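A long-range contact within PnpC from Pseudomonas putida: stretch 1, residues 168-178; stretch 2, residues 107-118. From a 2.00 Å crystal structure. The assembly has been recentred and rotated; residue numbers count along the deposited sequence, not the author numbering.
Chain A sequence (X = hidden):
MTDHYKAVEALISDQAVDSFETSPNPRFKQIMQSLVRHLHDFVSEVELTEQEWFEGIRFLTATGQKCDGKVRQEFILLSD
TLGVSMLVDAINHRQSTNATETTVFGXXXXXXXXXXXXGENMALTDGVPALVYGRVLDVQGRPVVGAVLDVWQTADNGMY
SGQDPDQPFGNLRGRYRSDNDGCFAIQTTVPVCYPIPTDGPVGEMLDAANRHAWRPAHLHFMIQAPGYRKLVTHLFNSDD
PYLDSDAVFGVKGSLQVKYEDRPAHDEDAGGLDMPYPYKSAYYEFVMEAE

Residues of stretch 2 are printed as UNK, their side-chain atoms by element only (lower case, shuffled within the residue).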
ATOM      1  N   PRO A 168      -8.193  10.638  35.304  1.00 30.51           N
ATOM      2  CA  PRO A 168      -9.178  11.737  35.494  1.00 30.29           C
ATOM      3  C   PRO A 168      -9.410  12.528  34.201  1.00 30.32           C
ATOM      4  O   PRO A 168      -8.463  12.717  33.412  1.00 28.62           O
ATOM      5  CB  PRO A 168      -8.522  12.641  36.552  1.00 29.85           C
ATOM      6  CG  PRO A 168      -7.489  11.856  37.201  1.00 30.27           C
ATOM      7  CD  PRO A 168      -7.111  10.673  36.305  1.00 29.97           C
ATOM      8  N   PHE A 169     -10.664  12.947  33.970  1.00 28.63           N
ATOM      9  CA  PHE A 169     -10.997  13.890  32.909  1.00 28.38           C
ATOM     10  C   PHE A 169     -10.035  15.088  32.923  1.00 25.94           C
ATOM     11  O   PHE A 169      -9.790  15.688  33.953  1.00 24.94           O
ATOM     12  CB  PHE A 169     -12.444  14.420  33.047  1.00 28.55           C
ATOM     13  CG  PHE A 169     -12.803  15.438  32.019  1.00 28.77           C
ATOM     14  CD1 PHE A 169     -13.369  15.055  30.808  1.00 30.00           C
ATOM     15  CD2 PHE A 169     -12.572  16.795  32.259  1.00 31.61           C
ATOM     16  CE1 PHE A 169     -13.699  15.996  29.831  1.00 32.54           C
ATOM     17  CE2 PHE A 169     -12.880  17.748  31.295  1.00 31.00           C
ATOM     18  CZ  PHE A 169     -13.452  17.349  30.068  1.00 33.37           C
ATOM     19  N   GLY A 170      -9.497  15.401  31.745  1.00 26.48           N
ATOM     20  CA  GLY A 170      -8.617  16.583  31.559  1.00 25.46           C
ATOM     21  C   GLY A 170      -7.189  16.388  32.036  1.00 25.47           C
ATOM     22  O   GLY A 170      -6.392  17.272  31.906  1.00 26.08           O
ATOM     23  N   ASN A 171      -6.844  15.204  32.531  1.00 23.81           N
ATOM     24  CA  ASN A 171      -5.514  15.020  33.033  1.00 22.76           C
ATOM     25  C   ASN A 171      -4.496  15.290  31.923  1.00 21.05           C
ATOM     26  O   ASN A 171      -4.626  14.777  30.830  1.00 20.78           O
ATOM     27  CB  ASN A 171      -5.328  13.591  33.470  1.00 22.83           C
ATOM     28  CG  ASN A 171      -4.023  13.376  34.164  1.00 22.91           C
ATOM     29  OD1 ASN A 171      -3.609  14.161  35.017  1.00 24.97           O
ATOM     30  ND2 ASN A 171      -3.388  12.252  33.849  1.00 24.38           N
ATOM     31  N   LEU A 172      -3.491  16.078  32.254  1.00 21.02           N
ATOM     32  CA  LEU A 172      -2.363  16.366  31.334  1.00 19.86           C
ATOM     33  C   LEU A 172      -2.874  16.826  30.006  1.00 19.14           C
ATOM     34  O   LEU A 172      -2.224  16.616  28.972  1.00 19.00           O
ATOM     35  CB  LEU A 172      -1.452  15.122  31.221  1.00 20.24           C
ATOM     36  CG  LEU A 172      -0.683  14.815  32.546  1.00 21.47           C
ATOM     37  CD1 LEU A 172      -0.007  13.464  32.462  1.00 23.59           C
ATOM     38  CD2 LEU A 172       0.337  15.891  32.982  1.00 23.74           C
ATOM     39  N   ARG A 173      -4.042  17.493  30.024  1.00 17.62           N
ATOM     40  CA  ARG A 173      -4.511  18.280  28.865  1.00 17.30           C
ATOM     41  C   ARG A 173      -4.988  19.635  29.348  1.00 17.69           C
ATOM     42  O   ARG A 173      -5.441  19.788  30.513  1.00 16.84           O
ATOM     43  CB  ARG A 173      -5.630  17.578  28.082  1.00 19.45           C
ATOM     44  CG  ARG A 173      -5.382  16.126  27.741  1.00 20.61           C
ATOM     45  CD  ARG A 173      -6.628  15.454  27.145  1.00 21.62           C
ATOM     46  NE  ARG A 173      -6.241  14.112  26.685  1.00 22.26           N
ATOM     47  CZ  ARG A 173      -5.763  13.850  25.475  1.00 21.10           C
ATOM     48  NH1 ARG A 173      -5.597  14.842  24.586  1.00 18.00           N
ATOM     49  NH2 ARG A 173      -5.411  12.595  25.162  1.00 19.82           N
ATOM     50  N   GLY A 174      -4.825  20.645  28.504  1.00 16.37           N
ATOM     51  CA  GLY A 174      -5.394  21.960  28.838  1.00 18.02           C
ATOM     52  C   GLY A 174      -5.336  22.940  27.693  1.00 17.52           C
ATOM     53  O   GLY A 174      -4.486  22.807  26.807  1.00 17.98           O
ATOM     54  N   ARG A 175      -6.147  23.996  27.795  1.00 18.06           N
ATOM     55  CA  ARG A 175      -6.087  25.097  26.844  1.00 17.43           C
ATOM     56  C   ARG A 175      -5.625  26.305  27.628  1.00 16.75           C
ATOM     57  O   ARG A 175      -6.375  26.844  28.441  1.00 15.71           O
ATOM     58  CB  ARG A 175      -7.492  25.376  26.285  1.00 17.23           C
ATOM     59  CG  ARG A 175      -7.541  26.702  25.595  1.00 21.00           C
ATOM     60  CD  ARG A 175      -8.756  26.771  24.671  1.00 27.97           C
ATOM     61  NE  ARG A 175      -8.522  26.111  23.381  1.00 30.53           N
ATOM     62  CZ  ARG A 175      -9.228  26.404  22.304  1.00 32.95           C
ATOM     63  NH1 ARG A 175     -10.174  27.328  22.417  1.00 29.35           N
ATOM     64  NH2 ARG A 175      -8.980  25.825  21.135  1.00 26.66           N
ATOM     65  N   TYR A 176      -4.398  26.720  27.389  1.00 16.13           N
ATOM     66  CA  TYR A 176      -3.777  27.888  28.043  1.00 16.29           C
ATOM     67  C   TYR A 176      -3.732  29.108  27.099  1.00 16.57           C
ATOM     68  O   TYR A 176      -4.024  28.976  25.872  1.00 14.64           O
ATOM     69  CB  TYR A 176      -2.335  27.488  28.411  1.00 16.72           C
ATOM     70  CG  TYR A 176      -2.238  26.458  29.530  1.00 13.29           C
ATOM     71  CD1 TYR A 176      -2.423  25.088  29.279  1.00 15.97           C
ATOM     72  CD2 TYR A 176      -1.963  26.860  30.830  1.00 13.66           C
ATOM     73  CE1 TYR A 176      -2.332  24.124  30.300  1.00 12.73           C
ATOM     74  CE2 TYR A 176      -1.862  25.914  31.880  1.00 12.02           C
ATOM     75  CZ  TYR A 176      -2.028  24.581  31.598  1.00 15.32           C
ATOM     76  OH  TYR A 176      -1.864  23.687  32.577  1.00 17.38           O
ATOM     77  N   ARG A 177      -3.391  30.291  27.643  1.00 16.33           N
ATOM     78  CA  ARG A 177      -3.401  31.506  26.832  1.00 18.52           C
ATOM     79  C   ARG A 177      -2.169  32.355  27.079  1.00 19.54           C
ATOM     80  O   ARG A 177      -1.604  32.372  28.216  1.00 20.23           O
ATOM     81  CB  ARG A 177      -4.699  32.293  27.118  1.00 19.85           C
ATOM     82  CG  ARG A 177      -5.869  31.708  26.402  1.00 20.96           C
ATOM     83  CD  ARG A 177      -7.184  32.407  26.777  1.00 24.46           C
ATOM     84  NE  ARG A 177      -8.292  32.006  25.908  1.00 25.66           N
ATOM     85  CZ  ARG A 177      -8.932  30.828  26.007  1.00 29.90           C
ATOM     86  NH1 ARG A 177      -8.629  29.911  26.955  1.00 29.87           N
ATOM     87  NH2 ARG A 177      -9.915  30.562  25.176  1.00 28.06           N
ATOM     88  N   SER A 178      -1.716  33.045  26.040  1.00 18.98           N
ATOM     89  CA  SER A 178      -0.594  33.911  26.194  1.00 18.52           C
ATOM     90  C   SER A 178      -1.168  35.229  26.787  1.00 22.06           C
ATOM     91  O   SER A 178      -2.326  35.622  26.482  1.00 21.28           O
ATOM     92  CB  SER A 178       0.075  34.082  24.834  1.00 20.05           C
ATOM     93  OG  SER A 178      -0.741  34.884  23.945  1.00 22.13           O
ATOM     94  N   UNK A 107      -2.500  10.824  16.984  1.00 38.42           N
ATOM     95  CA  UNK A 107      -3.906  10.436  17.018  1.00 39.39           C
ATOM     96  C   UNK A 107      -4.598  10.891  18.315  1.00 40.39           C
ATOM     97  O   UNK A 107      -5.803  10.621  18.490  1.00 40.22           O
ATOM     98  c   UNK A 107      -2.589   8.627  17.814  1.00 39.81           C
ATOM     99  c   UNK A 107      -1.632   9.811  17.600  1.00 38.09           C
ATOM    100  c   UNK A 107      -3.826   8.914  17.001  1.00 39.98           C
ATOM    101  N   UNK A 108      -3.863  11.603  19.184  1.00 38.89           N
ATOM    102  CA  UNK A 108      -4.291  11.749  20.553  1.00 38.18           C
ATOM    103  C   UNK A 108      -4.934  13.074  21.036  1.00 37.68           C
ATOM    104  O   UNK A 108      -5.206  13.229  22.245  1.00 37.31           O
ATOM    105  c   UNK A 108      -1.458   9.494  21.130  1.00 40.63           C
ATOM    106  c   UNK A 108      -3.806   8.912  21.517  1.00 37.95           C
ATOM    107  c   UNK A 108      -2.800   9.898  21.365  1.00 40.27           C
ATOM    108  c   UNK A 108      -1.110   8.112  21.091  1.00 41.69           C
ATOM    109  c   UNK A 108      -2.119   7.139  21.226  1.00 41.29           C
ATOM    110  c   UNK A 108      -3.485   7.544  21.446  1.00 41.18           C
ATOM    111  c   UNK A 108      -3.144  11.350  21.453  1.00 37.16           C
ATOM    112  N   UNK A 109      -5.180  14.003  20.127  1.00 36.84           N
ATOM    113  CA  UNK A 109      -5.812  15.247  20.538  1.00 37.38           C
ATOM    114  C   UNK A 109      -7.280  14.999  20.937  1.00 36.85           C
ATOM    115  O   UNK A 109      -7.997  14.238  20.267  1.00 36.27           O
ATOM    116  c   UNK A 109      -5.983  18.422  20.845  1.00 42.23           C
ATOM    117  c   UNK A 109      -6.698  19.552  21.258  1.00 41.45           C
ATOM    118  c   UNK A 109      -5.734  16.327  19.458  1.00 37.67           C
ATOM    119  c   UNK A 109      -7.719  17.858  19.243  1.00 40.09           C
ATOM    120  c   UNK A 109      -7.913  19.862  20.663  1.00 42.03           C
ATOM    121  c   UNK A 109      -8.444  19.016  19.655  1.00 42.28           C
ATOM    122  c   UNK A 109      -6.485  17.563  19.830  1.00 40.90           C
ATOM    123  N   UNK A 110      -7.734  15.626  22.025  1.00 35.50           N
ATOM    124  CA  UNK A 110      -9.157  15.566  22.365  1.00 34.39           C
ATOM    125  C   UNK A 110      -9.720  16.985  22.479  1.00 35.01           C
ATOM    126  O   UNK A 110      -9.113  17.834  23.150  1.00 32.68           O
ATOM    127  c   UNK A 110      -9.438  14.745  23.662  1.00 34.31           C
ATOM    128  c   UNK A 110     -10.964  14.709  23.992  1.00 35.50           C
ATOM    129  c   UNK A 110      -8.964  12.528  24.828  1.00 34.71           C
ATOM    130  c   UNK A 110      -8.941  13.311  23.511  1.00 31.78           C
ATOM    131  N   UNK A 111     -10.833  17.231  21.781  1.00 34.23           N
ATOM    132  CA  UNK A 111     -11.721  18.392  22.016  1.00 35.35           C
ATOM    133  C   UNK A 111     -12.331  18.596  23.409  1.00 34.30           C
ATOM    134  O   UNK A 111     -12.614  17.641  24.185  1.00 34.04           O
ATOM    135  o   UNK A 111     -11.987  20.650  19.753  1.00 46.42           O
ATOM    136  c   UNK A 111     -12.498  18.333  19.609  1.00 41.23           C
ATOM    137  c   UNK A 111     -12.912  18.369  21.034  1.00 36.78           C
ATOM    138  c   UNK A 111     -12.400  19.713  19.025  1.00 45.96           C
ATOM    139  o   UNK A 111     -12.762  19.850  17.831  1.00 51.12           O
ATOM    140  N   UNK A 112     -12.589  19.875  23.678  1.00 34.15           N
ATOM    141  CA  UNK A 112     -13.326  20.295  24.861  1.00 32.25           C
ATOM    142  C   UNK A 112     -12.609  20.132  26.180  1.00 30.50           C
ATOM    143  O   UNK A 112     -13.262  19.880  27.203  1.00 31.12           O
ATOM    144  N   UNK A 113     -11.280  20.299  26.183  1.00 27.83           N
ATOM    145  CA  UNK A 113     -10.532  20.225  27.443  1.00 26.39           C
ATOM    146  C   UNK A 113     -10.619  21.563  28.201  1.00 24.46           C
ATOM    147  O   UNK A 113     -10.920  22.585  27.584  1.00 23.74           O
ATOM    148  c   UNK A 113      -9.084  19.748  27.207  1.00 26.70           C
ATOM    149  c   UNK A 113     -10.920  16.225  27.049  1.00 32.68           C
ATOM    150  c   UNK A 113      -9.077  18.283  26.644  1.00 27.86           C
ATOM    151  s   UNK A 113      -9.671  17.144  27.903  1.00 28.17           S
ATOM    152  N   UNK A 114     -10.335  21.552  29.505  1.00 23.17           N
ATOM    153  CA  UNK A 114     -10.496  22.783  30.331  1.00 22.18           C
ATOM    154  C   UNK A 114      -9.623  23.965  29.887  1.00 21.60           C
ATOM    155  O   UNK A 114      -8.424  23.773  29.505  1.00 18.52           O
ATOM    156  c   UNK A 114      -9.797  20.420  30.288  1.00 22.00           C
ATOM    157  c   UNK A 114     -10.062  22.322  31.730  1.00 23.84           C
ATOM    158  c   UNK A 114     -10.229  20.778  31.719  1.00 23.73           C
ATOM    159  N   UNK A 115     -10.221  25.164  29.889  1.00 19.46           N
ATOM    160  CA  UNK A 115      -9.448  26.417  29.686  1.00 20.23           C
ATOM    161  C   UNK A 115      -8.673  26.651  31.005  1.00 19.78           C
ATOM    162  O   UNK A 115      -9.292  26.769  32.045  1.00 19.05           O
ATOM    163  o   UNK A 115     -10.501  27.619  27.071  1.00 24.31           O
ATOM    164  o   UNK A 115     -12.291  27.009  28.148  1.00 21.42           O
ATOM    165  c   UNK A 115     -11.103  27.393  28.097  1.00 20.65           C
ATOM    166  c   UNK A 115     -10.367  27.595  29.365  1.00 20.34           C
ATOM    167  N   UNK A 116      -7.346  26.639  30.984  1.00 17.07           N
ATOM    168  CA  UNK A 116      -6.610  26.731  32.243  1.00 16.17           C
ATOM    169  C   UNK A 116      -5.953  28.072  32.401  1.00 16.89           C
ATOM    170  O   UNK A 116      -5.532  28.676  31.388  1.00 16.20           O
ATOM    171  c   UNK A 116      -5.108  23.116  32.658  1.00 13.67           C
ATOM    172  n   UNK A 116      -6.808  21.812  34.507  1.00 17.92           N
ATOM    173  n   UNK A 116      -5.682  21.760  32.480  1.00 18.99           N
ATOM    174  n   UNK A 116      -6.898  19.918  33.196  1.00 22.19           N
ATOM    175  c   UNK A 116      -5.539  25.604  32.327  1.00 16.51           C
ATOM    176  c   UNK A 116      -6.105  24.203  32.091  1.00 13.96           C
ATOM    177  c   UNK A 116      -6.454  21.160  33.394  1.00 22.95           C
ATOM    178  N   UNK A 117      -5.839  28.537  33.659  1.00 16.72           N
ATOM    179  CA  UNK A 117      -5.204  29.826  33.984  1.00 15.69           C
ATOM    180  C   UNK A 117      -3.677  29.824  33.825  1.00 16.49           C
ATOM    181  O   UNK A 117      -3.033  28.764  33.712  1.00 14.94           O
ATOM    182  N   UNK A 118      -3.094  31.006  33.847  1.00 14.69           N
ATOM    183  CA  UNK A 118      -1.612  31.127  33.725  1.00 17.28           C
ATOM    184  C   UNK A 118      -0.902  30.361  34.846  1.00 17.69           C
ATOM    185  O   UNK A 118      -1.150  30.620  36.006  1.00 15.21           O
ATOM    186  c   UNK A 118      -1.217  32.563  33.776  1.00 17.71           C
ATOM    187  c   UNK A 118       2.417  33.382  34.501  1.00 19.05           C
ATOM    188  c   UNK A 118       1.090  33.024  34.679  1.00 16.90           C
ATOM    189  o   UNK A 118       4.167  33.945  33.138  1.00 18.16           O
ATOM    190  c   UNK A 118       2.889  33.607  33.265  1.00 15.45           C
ATOM    191  c   UNK A 118       0.755  33.144  32.311  1.00 15.18           C
ATOM    192  c   UNK A 118       2.093  33.465  32.122  1.00 15.53           C
ATOM    193  c   UNK A 118       0.250  32.885  33.577  1.00 17.09           C
TER
HETATM  194  O   HOH W   1     -11.810  28.336  24.775  1.00 21.87           O
HETATM  195  O   HOH W   2      -3.472  30.286  30.605  1.00 13.96           O
HETATM  196  O   HOH W   3      -6.984  29.268  28.827  1.00 25.46           O

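Position 107 has three carbons closing a ring onto its own backbone nitrogen and lies beyond reach of stretch 1: Pro 107. At 108 one carbon leads to a six-carbon ring without oxygen, and the backbone O accepts hydrogen bonds from Arg 173 NH1 (2.9 Å) and Arg 173 NH2 (3.0 Å). This is Phe 108; its CA-to-CB bond points sideways, and its backbone O does the work. Position 109 has the same atoms, its CA-to-CB bond pointing away: Phe 109.

Position 110 carries four carbons, forked at the first, and the end of its two-carbon arm lies over one face of the Arg 173 guanidinium: Ile 110. Its CD1 is 3.5 Å from Arg 173 CZ; an apolar group suits that flat surface, whose N-H groups point outward in the plane. Position 111 has three carbons, the third bearing two oxygens, and makes no contact: Glu 111, an exposed acid. Position 112 has no side-chain atoms, and its O sits at the edge of the Phe 169 ring, 3.8 Å from Phe 169 CZ. It is Gly 112, favoured by its positive phi.

Position 113 is an unbranched chain of two carbons, a sulfur and a carbon, packed against Phe 169, Gly 170 and Arg 173: Met 113. This flexible thioether packs its SD 3.6 Å from Arg 173 CD, while its CE lies 3.9 Å from Phe 169 CE1. At 114 three carbons again close a ring onto the backbone nitrogen and pack on Phe 169: Pro 114, whose CG is 4.0 Å from Phe 169 CE2. Its lack of an N-H costs nothing in the bridge, which uses its O.

At 115 two carbons end in two oxygens, one beside Arg 177 NH1: Asp 115. Its carboxylate offers negative charge to neighbouring arginines: OD1 forms a salt bridge with Arg 177 NH1 at 3.0 Å, and a water links it to Arg 175 NH1. Position 116 has three carbons, a nitrogen, then a carbon with two nitrogens, reaching Gly 170 and Arg 173: Arg 116. Its CB lies over the Tyr 176 ring face, while NE donates to Arg 173 O (2.8 Å) and NH2 to Gly 170 O (3.0 Å). Position 117 lacks side-chain atoms, its O 3.6 Å from Tyr 176 CE2: Gly 117. At 118 a six-carbon ring bears oxygen: Tyr 118, whose CA-to-CB bond points away.

The contact centres on a single beta bridge between Arg 175 and Asp 115: Arg 175 N donates to Pro 114 O (2.9 Å), and Arg 116 N to Arg 175 O (2.7 Å). Around it, Arg 173 and Arg 116 each reach across to backbone carbonyls.

Stretch 2 (107-118) PFFIEGMPDRGY
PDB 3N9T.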